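Calcium-regulated actin-bundling protein (Dictyostelium discoideum, PDB 4X3N) binds actin filaments and bundles them under calcium control, and may contribute to building and reorganizing filopodia and pseudopodia as cells move. Local coordinates at residues A[64-69]-A[279-284]; A[180-185]-A[253-258]; A[184-189]-A[246-251]; A[191-196]-A[239-244]. One frame throughout, in Å; residues are numbered along the deposited sequence.

Contact 1. Residues A[64-69]-A[279-284]; sequences IYSVGW and MNRDLE
Arg281 lies over one face of the Tyr65 ring, where helix 61-79 meets helix 273-290 with segment axes 80° apart. From its CB, the CG stands anti to the backbone N (chi1 -171°), which brings it over the ring centre at 3.5 Å from the centroid, a CH-pi contact almost along the ring normal. The chain bends at chi2; Arg281 NE comes 4.0 Å from Tyr65 CD1, and Tyr65 CE1 lies over the centre of one guanidinium face, 3.8 Å from Arg281 CZ, the two planes 36° apart. At the tip, Arg281 NH2 comes within 3.5 Å of Ser66 OG, which is hydrogen-bonded to Glu62. Glu62 also pairs with Arg281 NE, and Glu285 with NH1. Trp69 CE3 covers the opposite face of the phenol. In the plane of the ring, Tyr65 OH donates to Asp282 OD1 at 2.9 Å, on the lone pair directed away from OD2. A leucine in place of Tyr65 would probably leave Asp282 OD1 without this donor and Arg281 CG without an aromatic face. One tyrosine thus joins an early helix to the C-terminal one through face and hydroxyl, holding a buried carboxylate beside a cation probably balanced by glutamates of both helices.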
loop_
_atom_site.group_PDB
_atom_site.type_symbol
_atom_site.label_atom_id
_atom_site.label_comp_id
_atom_site.label_asym_id
_atom_site.label_seq_id
_atom_site.Cartn_x
_atom_site.Cartn_y
_atom_site.Cartn_z
ATOM N N ILE A 64 -24.985 -2.388 14.550
ATOM C CA ILE A 64 -24.030 -2.834 13.526
ATOM C C ILE A 64 -24.216 -1.934 12.329
ATOM O O ILE A 64 -23.252 -1.472 11.694
ATOM C CB ILE A 64 -24.212 -4.316 13.214
ATOM C CG1 ILE A 64 -23.630 -5.159 14.343
ATOM C CG2 ILE A 64 -23.473 -4.686 11.879
ATOM C CD1 ILE A 64 -24.158 -6.547 14.391
ATOM N N TYR A 65 -25.478 -1.659 12.041
ATOM C CA TYR A 65 -25.866 -0.842 10.890
ATOM C C TYR A 65 -25.588 0.621 11.042
ATOM O O TYR A 65 -24.926 1.256 10.172
ATOM C CB TYR A 65 -27.363 -1.053 10.588
ATOM C CG TYR A 65 -27.834 -0.292 9.371
ATOM C CD1 TYR A 65 -28.320 1.020 9.506
ATOM C CD2 TYR A 65 -27.816 -0.871 8.105
ATOM C CE1 TYR A 65 -28.760 1.727 8.390
ATOM C CE2 TYR A 65 -28.242 -0.157 6.998
ATOM C CZ TYR A 65 -28.714 1.137 7.165
ATOM O OH TYR A 65 -29.152 1.833 6.054
ATOM N N SER A 66 -26.031 1.168 12.173
ATOM C CA SER A 66 -25.988 2.614 12.375
ATOM C C SER A 66 -24.650 3.135 12.868
ATOM O O SER A 66 -24.295 4.271 12.587
ATOM C CB SER A 66 -27.070 3.020 13.389
ATOM O OG SER A 66 -28.286 2.953 12.708
ATOM N N VAL A 67 -23.940 2.320 13.621
ATOM C CA VAL A 67 -22.701 2.737 14.258
ATOM C C VAL A 67 -21.499 1.994 13.734
ATOM O O VAL A 67 -20.515 2.615 13.377
ATOM C CB VAL A 67 -22.741 2.505 15.777
ATOM C CG1 VAL A 67 -21.500 3.084 16.469
ATOM C CG2 VAL A 67 -23.992 3.109 16.401
ATOM N N GLY A 68 -21.535 0.659 13.717
ATOM C CA GLY A 68 -20.377 -0.104 13.220
ATOM C C GLY A 68 -20.070 0.183 11.758
ATOM O O GLY A 68 -18.952 0.649 11.385
ATOM N N TRP A 69 -21.078 -0.005 10.922
ATOM C CA TRP A 69 -20.914 0.239 9.485
ATOM C C TRP A 69 -20.542 1.674 9.145
ATOM O O TRP A 69 -19.626 1.914 8.297
ATOM C CB TRP A 69 -22.164 -0.196 8.764
ATOM C CG TRP A 69 -22.113 -0.229 7.294
ATOM C CD1 TRP A 69 -21.125 -0.711 6.550
ATOM C CD2 TRP A 69 -23.155 0.178 6.377
ATOM N NE1 TRP A 69 -21.487 -0.644 5.197
ATOM C CE2 TRP A 69 -22.702 -0.053 5.096
ATOM C CE3 TRP A 69 -24.411 0.772 6.538
ATOM C CZ2 TRP A 69 -23.461 0.261 3.956
ATOM C CZ3 TRP A 69 -25.175 1.070 5.403
ATOM C CH2 TRP A 69 -24.702 0.813 4.143
ATOM N N MET A 279 -31.679 -5.119 4.172
ATOM C CA MET A 279 -32.265 -4.480 2.996
ATOM C C MET A 279 -33.451 -3.625 3.343
ATOM O O MET A 279 -33.605 -2.543 2.832
ATOM C CB MET A 279 -32.652 -5.549 1.974
ATOM C CG MET A 279 -31.437 -6.107 1.268
ATOM S SD MET A 279 -31.859 -7.140 -0.148
ATOM C CE MET A 279 -33.156 -8.227 0.552
ATOM N N ASN A 280 -34.285 -4.087 4.259
ATOM C CA ASN A 280 -35.415 -3.247 4.755
ATOM C C ASN A 280 -34.941 -2.053 5.484
ATOM O O ASN A 280 -35.400 -0.962 5.256
ATOM C CB ASN A 280 -36.395 -4.083 5.585
ATOM C CG ASN A 280 -37.354 -4.914 4.698
ATOM O OD1 ASN A 280 -38.353 -4.412 4.249
ATOM N ND2 ASN A 280 -37.022 -6.156 4.430
ATOM N N ARG A 281 -34.003 -2.230 6.396
ATOM C CA ARG A 281 -33.401 -1.064 7.024
ATOM C C ARG A 281 -32.857 -0.011 6.072
ATOM O O ARG A 281 -33.002 1.211 6.270
ATOM C CB ARG A 281 -32.254 -1.531 7.926
ATOM C CG ARG A 281 -31.679 -0.447 8.795
ATOM C CD ARG A 281 -32.719 0.019 9.808
ATOM N NE ARG A 281 -32.157 1.043 10.669
ATOM C CZ ARG A 281 -31.970 2.321 10.314
ATOM N NH1 ARG A 281 -32.309 2.748 9.107
ATOM N NH2 ARG A 281 -31.414 3.186 11.187
ATOM N N ASP A 282 -32.185 -0.493 5.047
ATOM C CA ASP A 282 -31.486 0.383 4.115
ATOM C C ASP A 282 -32.497 1.122 3.229
ATOM O O ASP A 282 -32.427 2.344 3.041
ATOM C CB ASP A 282 -30.553 -0.497 3.328
ATOM C CG ASP A 282 -29.540 0.281 2.572
ATOM O OD1 ASP A 282 -28.840 1.064 3.237
ATOM O OD2 ASP A 282 -29.411 0.073 1.349
ATOM N N LEU A 283 -33.478 0.374 2.734
ATOM C CA LEU A 283 -34.630 0.956 2.037
ATOM C C LEU A 283 -35.279 2.009 2.867
ATOM O O LEU A 283 -35.544 3.091 2.388
ATOM C CB LEU A 283 -35.673 -0.085 1.750
ATOM C CG LEU A 283 -36.932 0.373 1.025
ATOM C CD1 LEU A 283 -36.612 0.771 -0.433
ATOM C CD2 LEU A 283 -37.974 -0.764 1.098
ATOM N N GLU A 284 -35.538 1.686 4.126
ATOM C CA GLU A 284 -36.132 2.664 5.047
ATOM C C GLU A 284 -35.320 3.976 5.088
ATOM O O GLU A 284 -35.868 5.063 4.914
ATOM C CB GLU A 284 -36.233 1.976 6.426
ATOM C CG GLU A 284 -36.651 2.832 7.614
ATOM C CD GLU A 284 -36.439 2.107 8.983
ATOM O OE1 GLU A 284 -36.230 2.798 9.994
ATOM O OE2 GLU A 284 -36.465 0.854 9.076
#

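Contact 2. Residues A[180-185]-A[253-258]; sequences HPEIKK and KKYGGA
The tight part of the contact is an offset stack of His180 on Tyr255, with centroids 4.0 Å apart and planes only 2° from parallel. The overlap is partial: His180 ND1 sits over the rim of the phenol, 3.1 Å from Tyr255 CE1, while the hydroxyl end of the tyrosine reaches under the imidazole, with Tyr255 OH 3.1 Å from His180 CG. Ile183 adds an apolar touch, its CD1 lying 3.9 Å from Tyr255 CD2. Here the start of helix 181-211, with His180 at its N-cap position, faces the end of helix 232-255, the two running as an antiparallel pair. Toward solvent the contact becomes polar. Glu182 bends at chi2 (86°), which places CD; its OE1 lies at the ring edge, where Tyr255 OH donates to it at 3.2 Å and from 52° above the carboxylate plane. The other oxygen of Glu182, OE2, takes a salt bridge from Lys254 NZ at 2.9 Å, also from out of the plane. Lys254 is exposed; its aliphatic CG lies over the rim of the Tyr255 ring, on the face opposite His180.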
loop_
_atom_site.group_PDB
_atom_site.type_symbol
_atom_site.label_atom_id
_atom_site.label_comp_id
_atom_site.label_asym_id
_atom_site.label_seq_id
_atom_site.Cartn_x
_atom_site.Cartn_y
_atom_site.Cartn_z
ATOM N N HIS A 180 -29.731 -16.110 -2.292
ATOM C CA HIS A 180 -30.829 -16.431 -3.200
ATOM C C HIS A 180 -31.026 -15.356 -4.220
ATOM O O HIS A 180 -30.798 -14.201 -3.925
ATOM C CB HIS A 180 -32.123 -16.585 -2.433
ATOM C CG HIS A 180 -32.078 -17.690 -1.434
ATOM N ND1 HIS A 180 -32.280 -17.487 -0.082
ATOM C CD2 HIS A 180 -31.793 -19.002 -1.581
ATOM C CE1 HIS A 180 -32.168 -18.635 0.554
ATOM N NE2 HIS A 180 -31.857 -19.567 -0.332
ATOM N N PRO A 181 -31.501 -15.728 -5.411
ATOM C CA PRO A 181 -31.609 -14.740 -6.490
ATOM C C PRO A 181 -32.579 -13.588 -6.202
ATOM O O PRO A 181 -32.370 -12.480 -6.723
ATOM C CB PRO A 181 -32.060 -15.556 -7.729
ATOM C CG PRO A 181 -31.986 -16.994 -7.350
ATOM C CD PRO A 181 -31.835 -17.108 -5.847
ATOM N N GLU A 182 -33.637 -13.836 -5.437
ATOM C CA GLU A 182 -34.577 -12.769 -5.151
ATOM C C GLU A 182 -33.882 -11.742 -4.267
ATOM O O GLU A 182 -34.141 -10.524 -4.361
ATOM C CB GLU A 182 -35.836 -13.275 -4.471
ATOM C CG GLU A 182 -36.715 -14.143 -5.396
ATOM C CD GLU A 182 -36.315 -15.647 -5.412
ATOM O OE1 GLU A 182 -35.163 -16.043 -5.019
ATOM O OE2 GLU A 182 -37.195 -16.440 -5.823
ATOM N N ILE A 183 -33.015 -12.249 -3.408
ATOM C CA ILE A 183 -32.248 -11.386 -2.517
ATOM C C ILE A 183 -31.195 -10.622 -3.318
ATOM O O ILE A 183 -31.096 -9.417 -3.170
ATOM C CB ILE A 183 -31.662 -12.198 -1.353
ATOM C CG1 ILE A 183 -32.822 -12.683 -0.460
ATOM C CG2 ILE A 183 -30.645 -11.385 -0.565
ATOM C CD1 ILE A 183 -32.417 -13.577 0.690
ATOM N N LYS A 184 -30.473 -11.292 -4.211
ATOM C CA LYS A 184 -29.493 -10.608 -4.993
ATOM C C LYS A 184 -30.172 -9.513 -5.775
ATOM O O LYS A 184 -29.681 -8.399 -5.833
ATOM C CB LYS A 184 -28.763 -11.554 -5.932
ATOM C CG LYS A 184 -27.631 -10.928 -6.725
ATOM C CD LYS A 184 -26.991 -11.987 -7.599
ATOM C CE LYS A 184 -25.784 -11.438 -8.314
ATOM N NZ LYS A 184 -25.692 -11.994 -9.696
ATOM N N LYS A 185 -31.326 -9.798 -6.333
ATOM C CA LYS A 185 -32.069 -8.784 -7.108
ATOM C C LYS A 185 -32.351 -7.563 -6.298
ATOM O O LYS A 185 -32.175 -6.448 -6.762
ATOM C CB LYS A 185 -33.379 -9.358 -7.627
ATOM C CG LYS A 185 -33.179 -10.136 -8.927
ATOM C CD LYS A 185 -34.508 -10.723 -9.436
ATOM C CE LYS A 185 -34.420 -11.347 -10.853
ATOM N NZ LYS A 185 -33.448 -12.469 -10.937
ATOM N N LYS A 253 -41.122 -11.324 1.458
ATOM C CA LYS A 253 -42.217 -12.297 1.412
ATOM C C LYS A 253 -41.718 -13.700 1.216
ATOM O O LYS A 253 -42.235 -14.626 1.818
ATOM C CB LYS A 253 -43.240 -11.983 0.301
ATOM C CG LYS A 253 -44.639 -11.548 0.762
ATOM C CD LYS A 253 -44.637 -10.478 1.869
ATOM C CE LYS A 253 -45.552 -9.283 1.582
ATOM N NZ LYS A 253 -44.858 -8.178 0.833
ATOM N N LYS A 254 -40.751 -13.882 0.337
ATOM C CA LYS A 254 -40.305 -15.216 0.061
ATOM C C LYS A 254 -39.463 -15.792 1.160
ATOM O O LYS A 254 -39.537 -16.972 1.360
ATOM C CB LYS A 254 -39.561 -15.325 -1.251
ATOM C CG LYS A 254 -39.194 -16.749 -1.561
ATOM C CD LYS A 254 -39.167 -16.999 -3.052
ATOM C CE LYS A 254 -38.480 -18.326 -3.343
ATOM N NZ LYS A 254 -38.667 -18.659 -4.771
ATOM N N TYR A 255 -38.657 -14.995 1.866
ATOM C CA TYR A 255 -37.663 -15.559 2.816
ATOM C C TYR A 255 -37.698 -15.037 4.241
ATOM O O TYR A 255 -36.921 -15.481 5.046
ATOM C CB TYR A 255 -36.258 -15.284 2.310
ATOM C CG TYR A 255 -35.940 -15.998 1.072
ATOM C CD1 TYR A 255 -35.702 -17.352 1.088
ATOM C CD2 TYR A 255 -35.835 -15.314 -0.128
ATOM C CE1 TYR A 255 -35.374 -18.017 -0.057
ATOM C CE2 TYR A 255 -35.525 -15.972 -1.274
ATOM C CZ TYR A 255 -35.295 -17.321 -1.240
ATOM O OH TYR A 255 -35.003 -17.975 -2.420
ATOM N N GLY A 256 -38.541 -14.076 4.542
ATOM C CA GLY A 256 -38.518 -13.403 5.840
ATOM C C GLY A 256 -39.523 -13.954 6.835
ATOM O O GLY A 256 -39.681 -13.401 7.948
ATOM N N GLY A 257 -40.187 -15.052 6.457
ATOM C CA GLY A 257 -41.186 -15.704 7.321
ATOM C C GLY A 257 -42.454 -14.862 7.443
ATOM O O GLY A 257 -42.626 -13.890 6.690
ATOM N N ALA A 258 -43.349 -15.210 8.376
ATOM C CA ALA A 258 -44.502 -14.337 8.686
ATOM C C ALA A 258 -43.914 -13.012 9.163
ATOM O O ALA A 258 -42.687 -12.918 9.393
ATOM C CB ALA A 258 -45.411 -14.951 9.742
#

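Contact 3. Residues A[184-189]-A[246-251]; sequences KKARLA and AAVRTA
Ala186 and Ala247 bring helix 181-211 and helix 232-255 close together, with CA atoms 4.7 Å apart and segment axes approaching to 8.1 Å. The directions differ by 157°, so the pair is antiparallel and splayed. Contacts between side chains are all apolar and mostly methyl to methyl. Ala186 CB is the centre of them: it meets Ala247 CB at 4.0 Å, Ala251 CB at 4.1 Å and one branch of Val248, its CG2. That branch stands beside the backbone N of Val248, whereas CG1 is anti to it (chi1 165°). One turn farther along the first helix, Ala189 CB also touches Ala247 CB, at 4.1 Å. A second kind of contact sets methyl against backbone. Ala186 CB rests 3.7 Å from Ala247 O, and Ala247 CB packs at a like distance on Ala186 CA, each methyl thus reaching the main chain of the other helix. No hydrogen bond crosses between the segments. Charged groups stay outside the interface: Lys185 turns its amine off it, Arg187 pairs with Glu179, and Arg249 pairs with Glu245. Helix 273-290 lies along one flank, where Met279 touches both Ala186 and Val248. The arrangement resembles the alanine-packed antiparallel helix pair known as an Alacoil. Because most of this surface belongs to alanines, the approach is set by side chains no larger than a methyl at most of the touching positions: attraction here is dispersive, and the backbone amides bond along their own helices.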
loop_
_atom_site.group_PDB
_atom_site.type_symbol
_atom_site.label_atom_id
_atom_site.label_comp_id
_atom_site.label_asym_id
_atom_site.label_seq_id
_atom_site.Cartn_x
_atom_site.Cartn_y
_atom_site.Cartn_z
ATOM N N LYS A 184 -30.473 -11.292 -4.211
ATOM C CA LYS A 184 -29.493 -10.608 -4.993
ATOM C C LYS A 184 -30.172 -9.513 -5.775
ATOM O O LYS A 184 -29.681 -8.399 -5.833
ATOM C CB LYS A 184 -28.763 -11.554 -5.932
ATOM C CG LYS A 184 -27.631 -10.928 -6.725
ATOM C CD LYS A 184 -26.991 -11.987 -7.599
ATOM C CE LYS A 184 -25.784 -11.438 -8.314
ATOM N NZ LYS A 184 -25.692 -11.994 -9.696
ATOM N N LYS A 185 -31.326 -9.798 -6.333
ATOM C CA LYS A 185 -32.069 -8.784 -7.108
ATOM C C LYS A 185 -32.351 -7.563 -6.298
ATOM O O LYS A 185 -32.175 -6.448 -6.762
ATOM C CB LYS A 185 -33.379 -9.358 -7.627
ATOM C CG LYS A 185 -33.179 -10.136 -8.927
ATOM C CD LYS A 185 -34.508 -10.723 -9.436
ATOM C CE LYS A 185 -34.420 -11.347 -10.853
ATOM N NZ LYS A 185 -33.448 -12.469 -10.937
ATOM N N ALA A 186 -32.815 -7.778 -5.076
ATOM C CA ALA A 186 -33.170 -6.716 -4.213
ATOM C C ALA A 186 -31.928 -5.932 -3.777
ATOM O O ALA A 186 -31.958 -4.700 -3.740
ATOM C CB ALA A 186 -33.901 -7.296 -2.986
ATOM N N ARG A 187 -30.821 -6.628 -3.469
ATOM C CA ARG A 187 -29.569 -5.916 -3.132
ATOM C C ARG A 187 -29.131 -4.987 -4.314
ATOM O O ARG A 187 -28.792 -3.828 -4.156
ATOM C CB ARG A 187 -28.444 -6.924 -2.882
ATOM C CG ARG A 187 -27.121 -6.236 -2.608
ATOM C CD ARG A 187 -26.054 -7.162 -2.061
ATOM N NE ARG A 187 -25.852 -8.383 -2.815
ATOM C CZ ARG A 187 -25.151 -8.461 -3.948
ATOM N NH1 ARG A 187 -24.645 -7.400 -4.557
ATOM N NH2 ARG A 187 -24.987 -9.625 -4.498
ATOM N N LEU A 188 -29.142 -5.534 -5.499
ATOM C CA LEU A 188 -28.745 -4.756 -6.663
ATOM C C LEU A 188 -29.716 -3.653 -6.982
ATOM O O LEU A 188 -29.300 -2.607 -7.473
ATOM C CB LEU A 188 -28.585 -5.657 -7.895
ATOM C CG LEU A 188 -27.482 -6.694 -7.761
ATOM C CD1 LEU A 188 -27.517 -7.681 -8.944
ATOM C CD2 LEU A 188 -26.156 -5.985 -7.664
ATOM N N ALA A 189 -30.998 -3.848 -6.713
ATOM C CA ALA A 189 -31.912 -2.743 -6.851
ATOM C C ALA A 189 -31.588 -1.605 -5.871
ATOM O O ALA A 189 -31.673 -0.410 -6.182
ATOM C CB ALA A 189 -33.336 -3.227 -6.639
ATOM N N ALA A 246 -40.097 -2.735 -4.327
ATOM C CA ALA A 246 -40.773 -3.910 -4.859
ATOM C C ALA A 246 -39.872 -5.106 -4.785
ATOM O O ALA A 246 -40.293 -6.228 -4.503
ATOM C CB ALA A 246 -41.230 -3.686 -6.310
ATOM N N ALA A 247 -38.619 -4.922 -5.084
ATOM C CA ALA A 247 -37.760 -6.065 -5.073
ATOM C C ALA A 247 -37.552 -6.528 -3.601
ATOM O O ALA A 247 -37.527 -7.728 -3.304
ATOM C CB ALA A 247 -36.434 -5.708 -5.696
ATOM N N VAL A 248 -37.362 -5.581 -2.704
ATOM C CA VAL A 248 -37.177 -5.931 -1.247
ATOM C C VAL A 248 -38.385 -6.715 -0.722
ATOM O O VAL A 248 -38.225 -7.803 -0.140
ATOM C CB VAL A 248 -36.906 -4.673 -0.422
ATOM C CG1 VAL A 248 -37.082 -4.914 1.059
ATOM C CG2 VAL A 248 -35.471 -4.225 -0.698
ATOM N N ARG A 249 -39.585 -6.192 -0.994
ATOM C CA ARG A 249 -40.848 -6.904 -0.697
ATOM C C ARG A 249 -40.890 -8.334 -1.216
ATOM O O ARG A 249 -41.158 -9.255 -0.445
ATOM C CB ARG A 249 -42.054 -6.146 -1.267
ATOM C CG ARG A 249 -42.457 -4.966 -0.388
ATOM C CD ARG A 249 -43.967 -4.861 -0.112
ATOM N NE ARG A 249 -44.663 -4.063 -1.138
ATOM C CZ ARG A 249 -44.586 -2.729 -1.279
ATOM N NH1 ARG A 249 -43.837 -2.006 -0.465
ATOM N NH2 ARG A 249 -45.259 -2.109 -2.253
ATOM N N THR A 250 -40.662 -8.542 -2.513
ATOM C CA THR A 250 -40.785 -9.912 -2.988
ATOM C C THR A 250 -39.749 -10.797 -2.353
ATOM O O THR A 250 -40.061 -11.922 -1.964
ATOM C CB THR A 250 -40.928 -10.155 -4.544
ATOM O OG1 THR A 250 -39.753 -10.732 -5.097
ATOM C CG2 THR A 250 -41.343 -8.974 -5.309
ATOM N N ALA A 251 -38.526 -10.313 -2.175
ATOM C CA ALA A 251 -37.526 -11.069 -1.392
ATOM C C ALA A 251 -37.968 -11.332 0.047
ATOM O O ALA A 251 -37.800 -12.420 0.558
ATOM C CB ALA A 251 -36.203 -10.322 -1.351
#

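Contact 4. Residues A[191-196]-A[239-244]; sequences EEVNKR and FALISA
Arg196, whose CG rests 3.8 Å from Ala240 CB, carries a flat guanidinium that meets Glu192 at its edge, with the carboxyl carbon in its plane. Arg196 NE points straight at Glu192 OE2 in that same plane; the bond, modelled at 2.5 Å, is of doubtful length, and NH2 adds a weak one. Asn194 ND2 donates to Glu191 OE1 at 3.0 Å, within the amide plane, while OD1 receives Lys286 from helix 273-290. An alanine in place of Arg196 would probably leave Glu192 OE2 without its main cationic partner and open a gap beside the Ala240 methyl. Helices 181-211 and 232-255 run here as an antiparallel helix pair, their segment axes 8.8 Å apart at 170°. Its apolar seam is carried by Val193. Val193 CG2, anti to the carbonyl carbon, lies 3.6 Å from Ala240 O and 3.8 Å from Ala244 CB. Val193 CG1, anti to the backbone N (chi1 175°), meets Leu241 CD2 at 3.8 Å, the two side chains crossing at about a right angle. Beyond them, Leu283 of helix 273-290 packs on Ala244, and Leu237 touches both Val193 and Arg196.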
loop_
_atom_site.group_PDB
_atom_site.type_symbol
_atom_site.label_atom_id
_atom_site.label_comp_id
_atom_site.label_asym_id
_atom_site.label_seq_id
_atom_site.Cartn_x
_atom_site.Cartn_y
_atom_site.Cartn_z
ATOM N N GLU A 191 -28.544 -1.027 -4.800
ATOM C CA GLU A 191 -27.334 -0.418 -5.283
ATOM C C GLU A 191 -27.684 0.540 -6.429
ATOM O O GLU A 191 -27.068 1.582 -6.597
ATOM C CB GLU A 191 -26.276 -1.453 -5.713
ATOM C CG GLU A 191 -25.057 -0.822 -6.362
ATOM C CD GLU A 191 -24.407 0.311 -5.517
ATOM O OE1 GLU A 191 -24.529 0.289 -4.252
ATOM O OE2 GLU A 191 -23.782 1.239 -6.119
ATOM N N GLU A 192 -28.673 0.201 -7.223
ATOM C CA GLU A 192 -29.099 1.127 -8.254
ATOM C C GLU A 192 -29.701 2.439 -7.625
ATOM O O GLU A 192 -29.553 3.497 -8.174
ATOM C CB GLU A 192 -30.064 0.392 -9.179
ATOM C CG GLU A 192 -30.821 1.268 -10.155
ATOM C CD GLU A 192 -29.942 1.932 -11.175
ATOM O OE1 GLU A 192 -28.884 1.378 -11.445
ATOM O OE2 GLU A 192 -30.321 3.015 -11.674
ATOM N N VAL A 193 -30.360 2.387 -6.475
ATOM C CA VAL A 193 -30.706 3.617 -5.809
ATOM C C VAL A 193 -29.451 4.427 -5.484
ATOM O O VAL A 193 -29.448 5.644 -5.651
ATOM C CB VAL A 193 -31.514 3.395 -4.531
ATOM C CG1 VAL A 193 -31.756 4.698 -3.804
ATOM C CG2 VAL A 193 -32.826 2.677 -4.796
ATOM N N ASN A 194 -28.385 3.784 -4.974
ATOM C CA ASN A 194 -27.165 4.520 -4.728
ATOM C C ASN A 194 -26.670 5.188 -6.002
ATOM O O ASN A 194 -26.284 6.373 -6.004
ATOM C CB ASN A 194 -26.083 3.640 -4.171
ATOM C CG ASN A 194 -26.413 3.223 -2.746
ATOM O OD1 ASN A 194 -27.066 3.958 -2.034
ATOM N ND2 ASN A 194 -26.003 2.045 -2.362
ATOM N N LYS A 195 -26.703 4.452 -7.095
ATOM C CA LYS A 195 -26.219 5.055 -8.310
ATOM C C LYS A 195 -27.076 6.285 -8.657
ATOM O O LYS A 195 -26.561 7.260 -9.086
ATOM C CB LYS A 195 -26.212 3.984 -9.380
ATOM C CG LYS A 195 -25.636 4.412 -10.702
ATOM C CD LYS A 195 -25.421 3.227 -11.685
ATOM C CE LYS A 195 -26.584 2.954 -12.666
ATOM N NZ LYS A 195 -27.271 4.099 -13.357
ATOM N N ARG A 196 -28.388 6.228 -8.523
ATOM C CA ARG A 196 -29.230 7.391 -8.851
ATOM C C ARG A 196 -29.048 8.558 -7.858
ATOM O O ARG A 196 -29.117 9.701 -8.231
ATOM C CB ARG A 196 -30.664 6.970 -8.892
ATOM C CG ARG A 196 -31.031 5.955 -9.982
ATOM C CD ARG A 196 -30.582 6.475 -11.365
ATOM N NE ARG A 196 -30.677 5.401 -12.336
ATOM C CZ ARG A 196 -30.996 5.516 -13.641
ATOM N NH1 ARG A 196 -31.232 6.695 -14.220
ATOM N NH2 ARG A 196 -31.064 4.411 -14.385
ATOM N N PHE A 239 -38.083 6.707 -9.108
ATOM C CA PHE A 239 -38.512 5.443 -9.683
ATOM C C PHE A 239 -37.596 4.309 -9.184
ATOM O O PHE A 239 -38.062 3.200 -8.937
ATOM C CB PHE A 239 -38.576 5.489 -11.234
ATOM C CG PHE A 239 -39.904 6.030 -11.802
ATOM C CD1 PHE A 239 -40.943 5.153 -12.147
ATOM C CD2 PHE A 239 -40.118 7.402 -11.988
ATOM C CE1 PHE A 239 -42.141 5.633 -12.675
ATOM C CE2 PHE A 239 -41.333 7.886 -12.517
ATOM C CZ PHE A 239 -42.348 7.003 -12.850
ATOM N N ALA A 240 -36.297 4.576 -9.061
ATOM C CA ALA A 240 -35.370 3.547 -8.573
ATOM C C ALA A 240 -35.787 3.122 -7.167
ATOM O O ALA A 240 -35.714 1.947 -6.831
ATOM C CB ALA A 240 -33.974 4.096 -8.551
ATOM N N LEU A 241 -36.263 4.077 -6.365
ATOM C CA LEU A 241 -36.741 3.767 -4.984
ATOM C C LEU A 241 -37.957 2.816 -4.989
ATOM O O LEU A 241 -38.112 1.977 -4.097
ATOM C CB LEU A 241 -37.147 5.045 -4.235
ATOM C CG LEU A 241 -36.047 5.935 -3.685
ATOM C CD1 LEU A 241 -36.592 7.295 -3.222
ATOM C CD2 LEU A 241 -35.324 5.204 -2.547
ATOM N N ILE A 242 -38.790 2.925 -6.020
ATOM C CA ILE A 242 -39.973 2.078 -6.140
ATOM C C ILE A 242 -39.501 0.707 -6.546
ATOM O O ILE A 242 -39.944 -0.291 -5.988
ATOM C CB ILE A 242 -40.974 2.676 -7.149
ATOM C CG1 ILE A 242 -41.485 4.000 -6.599
ATOM C CG2 ILE A 242 -42.115 1.702 -7.419
ATOM C CD1 ILE A 242 -42.416 4.738 -7.541
ATOM N N SER A 243 -38.557 0.642 -7.483
ATOM C CA SER A 243 -38.090 -0.656 -7.895
ATOM C C SER A 243 -37.493 -1.359 -6.732
ATOM O O SER A 243 -37.668 -2.567 -6.605
ATOM C CB SER A 243 -37.047 -0.602 -8.963
ATOM O OG SER A 243 -37.556 0.250 -9.947
ATOM N N ALA A 244 -36.673 -0.635 -5.976
ATOM C CA ALA A 244 -35.973 -1.280 -4.820
ATOM C C ALA A 244 -36.991 -1.865 -3.892
ATOM O O ALA A 244 -36.842 -2.985 -3.389
ATOM C CB ALA A 244 -35.132 -0.285 -4.044
#

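How the contacts relate
From the N terminus, residues 64-69 open the longest loop, closed only at 279-284 by contact 1; the calcium site at Asp144 to Glu155 falls within it. Helix 181-211 then supplies the first halves of contacts 2, 3 and 4 in turn, and helix 232-255 returns their partners in reverse order, so contact 4 closes first, then contact 3, then contact 2, with no crossing. Contacts 2 and 3 share Lys184 and Lys185. These three tie the first half of helix 181-211 to helix 232-255, while contact 1 fastens the C-terminal helix 273-290 to helix 61-79. The same helix also meets the antiparallel pair, Met279 touching Ala186 and Leu283 touching Ala244.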